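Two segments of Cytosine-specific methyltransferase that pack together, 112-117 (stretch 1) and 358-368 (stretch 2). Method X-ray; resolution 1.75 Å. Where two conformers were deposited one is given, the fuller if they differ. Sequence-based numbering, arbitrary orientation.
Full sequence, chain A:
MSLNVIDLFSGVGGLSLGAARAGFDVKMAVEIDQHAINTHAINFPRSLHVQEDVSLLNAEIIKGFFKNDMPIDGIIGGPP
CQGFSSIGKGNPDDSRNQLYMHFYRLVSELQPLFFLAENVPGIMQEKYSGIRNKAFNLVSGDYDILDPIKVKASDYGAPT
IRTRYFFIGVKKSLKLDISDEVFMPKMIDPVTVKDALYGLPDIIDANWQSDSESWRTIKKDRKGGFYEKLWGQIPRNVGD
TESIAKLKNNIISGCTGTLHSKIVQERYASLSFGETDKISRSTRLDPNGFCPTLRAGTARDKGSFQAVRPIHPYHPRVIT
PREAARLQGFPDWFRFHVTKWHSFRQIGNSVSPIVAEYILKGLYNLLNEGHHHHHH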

# COMPACT_ATOMS: atom_id res chain seq x y z
N PRO A 112 12.59 1.46 18.61
CA PRO A 112 13.26 1.70 17.35
C PRO A 112 13.73 3.16 17.21
O PRO A 112 13.23 4.01 17.96
CB PRO A 112 12.14 1.47 16.32
CG PRO A 112 10.88 1.81 17.07
CD PRO A 112 11.14 1.23 18.43
N LEU A 113 14.61 3.43 16.25
CA LEU A 113 15.01 4.81 15.93
C LEU A 113 13.79 5.64 15.50
O LEU A 113 13.71 6.81 15.79
CB LEU A 113 16.06 4.84 14.83
CG LEU A 113 17.37 4.09 15.18
CD1 LEU A 113 18.36 4.21 14.05
CD2 LEU A 113 17.96 4.54 16.55
N PHE A 114 12.83 5.01 14.83
CA PHE A 114 11.61 5.73 14.45
C PHE A 114 10.41 4.79 14.38
O PHE A 114 10.56 3.56 14.32
CB PHE A 114 11.85 6.45 13.11
CG PHE A 114 11.76 5.56 11.90
CD1 PHE A 114 10.55 5.42 11.22
CD2 PHE A 114 12.88 4.89 11.41
CE1 PHE A 114 10.45 4.61 10.10
CE2 PHE A 114 12.80 4.07 10.28
CZ PHE A 114 11.59 3.94 9.61
N PHE A 115 9.20 5.37 14.43
CA PHE A 115 8.01 4.61 14.04
C PHE A 115 7.25 5.39 12.97
O PHE A 115 7.36 6.62 12.88
CB PHE A 115 7.10 4.29 15.23
CG PHE A 115 6.44 5.48 15.87
CD1 PHE A 115 5.21 5.99 15.38
CD2 PHE A 115 7.01 6.09 16.98
CE1 PHE A 115 4.59 7.05 15.98
CE2 PHE A 115 6.39 7.16 17.59
CZ PHE A 115 5.18 7.66 17.09
N LEU A 116 6.54 4.65 12.13
CA LEU A 116 5.61 5.29 11.18
C LEU A 116 4.38 4.43 11.24
O LEU A 116 4.43 3.22 10.93
CB LEU A 116 6.19 5.29 9.77
CG LEU A 116 5.27 5.85 8.65
CD1 LEU A 116 6.10 6.45 7.56
CD2 LEU A 116 4.35 4.79 8.04
N ALA A 117 3.26 5.05 11.59
CA ALA A 117 1.95 4.40 11.51
C ALA A 117 1.12 5.10 10.45
O ALA A 117 1.23 6.32 10.29
CB ALA A 117 1.23 4.47 12.82
N TYR A 358 7.83 7.86 -0.92
CA TYR A 358 8.19 9.25 -0.74
C TYR A 358 8.41 9.62 0.71
O TYR A 358 9.45 10.21 1.02
CB TYR A 358 7.17 10.19 -1.38
CG TYR A 358 7.80 11.51 -1.80
CD1 TYR A 358 8.32 11.68 -3.08
CD2 TYR A 358 7.90 12.58 -0.90
CE1 TYR A 358 8.91 12.88 -3.48
CE2 TYR A 358 8.50 13.78 -1.29
CZ TYR A 358 9.00 13.92 -2.58
OH TYR A 358 9.59 15.11 -3.00
N ILE A 359 7.43 9.30 1.56
CA ILE A 359 7.47 9.57 3.00
C ILE A 359 8.63 8.85 3.68
O ILE A 359 9.37 9.47 4.45
CB ILE A 359 6.14 9.20 3.69
CG1 ILE A 359 4.94 9.93 3.04
CG2 ILE A 359 6.20 9.42 5.20
CD1 ILE A 359 5.04 11.48 3.02
N LEU A 360 8.77 7.55 3.41
CA LEU A 360 9.84 6.76 4.02
C LEU A 360 11.24 7.19 3.55
O LEU A 360 12.19 7.07 4.31
CB LEU A 360 9.56 5.25 3.81
CG LEU A 360 8.49 4.73 4.82
CD1 LEU A 360 7.82 3.45 4.29
CD2 LEU A 360 9.12 4.48 6.22
N LYS A 361 11.39 7.70 2.31
CA LYS A 361 12.72 8.17 1.83
C LYS A 361 13.18 9.39 2.63
O LYS A 361 14.38 9.56 2.87
CB LYS A 361 12.74 8.46 0.30
CG LYS A 361 14.15 8.78 -0.30
CD LYS A 361 15.11 7.60 -0.10
CE LYS A 361 16.48 7.71 -0.80
NZ LYS A 361 17.25 6.41 -0.54
N GLY A 362 12.22 10.21 3.04
CA GLY A 362 12.47 11.35 3.92
C GLY A 362 13.09 10.89 5.22
O GLY A 362 14.12 11.44 5.65
N LEU A 363 12.51 9.86 5.83
CA LEU A 363 13.05 9.28 7.05
C LEU A 363 14.41 8.62 6.84
O LEU A 363 15.27 8.75 7.70
CB LEU A 363 12.08 8.27 7.68
CG LEU A 363 10.90 8.92 8.37
CD1 LEU A 363 9.67 8.03 8.37
CD2 LEU A 363 11.32 9.30 9.78
N TYR A 364 14.60 7.92 5.72
CA TYR A 364 15.87 7.25 5.44
C TYR A 364 16.97 8.30 5.34
O TYR A 364 18.06 8.13 5.91
CB TYR A 364 15.81 6.48 4.14
CG TYR A 364 17.08 5.70 3.80
CD1 TYR A 364 17.29 4.41 4.31
CD2 TYR A 364 18.04 6.24 2.95
CE1 TYR A 364 18.46 3.69 3.99
CE2 TYR A 364 19.20 5.54 2.62
CZ TYR A 364 19.40 4.27 3.14
OH TYR A 364 20.55 3.59 2.80
N ASN A 365 16.69 9.37 4.60
CA ASN A 365 17.64 10.47 4.44
C ASN A 365 18.04 11.12 5.76
O ASN A 365 19.23 11.38 5.97
CB ASN A 365 17.13 11.49 3.45
CG ASN A 365 17.19 10.98 2.02
OD1 ASN A 365 17.92 10.03 1.71
ND2 ASN A 365 16.42 11.60 1.14
N LEU A 366 17.07 11.33 6.63
CA LEU A 366 17.31 11.83 7.99
C LEU A 366 18.27 10.95 8.78
O LEU A 366 19.14 11.44 9.51
CB LEU A 366 16.00 11.94 8.78
CG LEU A 366 15.21 13.25 8.83
CD1 LEU A 366 15.20 13.95 7.50
CD2 LEU A 366 13.79 12.99 9.32
N LEU A 367 18.12 9.64 8.64
CA LEU A 367 18.89 8.73 9.46
C LEU A 367 20.27 8.44 8.87
O LEU A 367 21.07 7.72 9.47
CB LEU A 367 18.08 7.45 9.73
CG LEU A 367 16.70 7.60 10.38
CD1 LEU A 367 15.90 6.32 10.17
CD2 LEU A 367 16.71 7.99 11.86
N ASN A 368 20.56 9.02 7.70
CA ASN A 368 21.89 8.92 7.08
C ASN A 368 22.80 10.16 7.18
O ASN A 368 23.95 10.11 6.73
CB ASN A 368 21.79 8.44 5.63
CG ASN A 368 21.63 6.94 5.54
OD1 ASN A 368 22.55 6.23 5.13
ND2 ASN A 368 20.47 6.45 5.94

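The centre of the contact is the ring of Phe114, which has the largest covered area of any residue here, 77 Å². The CA-to-CB bond of Phe114 points toward the helix, chi1 is 79° (p), and the ring meets three leucines obliquely: Phe114 CD2 lies 3.6 Å from Leu367 CD1, while Phe114 CE1 lies 3.9 Å from Leu363 CD1 and 4.1 Å from Leu360 CD2. Leu116 extends this apolar cluster, its CD1 lying 3.8 Å from Leu360 CD2, 3.8 Å from Ile359 CG2 and 4.0 Å from Leu363 CD1. The CA-to-CB bond of Leu360 points sideways, yet the end of its side chain comes nearer the strand and so reaches both partners.

Alternation along the strand explains the selection: Phe114 and Leu116 point toward the helix, whereas the CA-to-CB bond of Phe115 points away and its side chain makes no contact with the helix. Strand and helix run nearly antiparallel (174°), their axes 10.9 Å apart at closest approach, a gap that side chains fill.

Farther out, Leu113 makes a looser contact, its CB 4.4 Å from Leu367 CD2. No hydrogen bond crosses between the stretches; the 326 Å² buried is held by apolar packing. Polar groups lie beyond it: Asn368, poorly ordered, donates from ND2 to Tyr364 O at 2.9 Å (150°), a bond within the helical stretch.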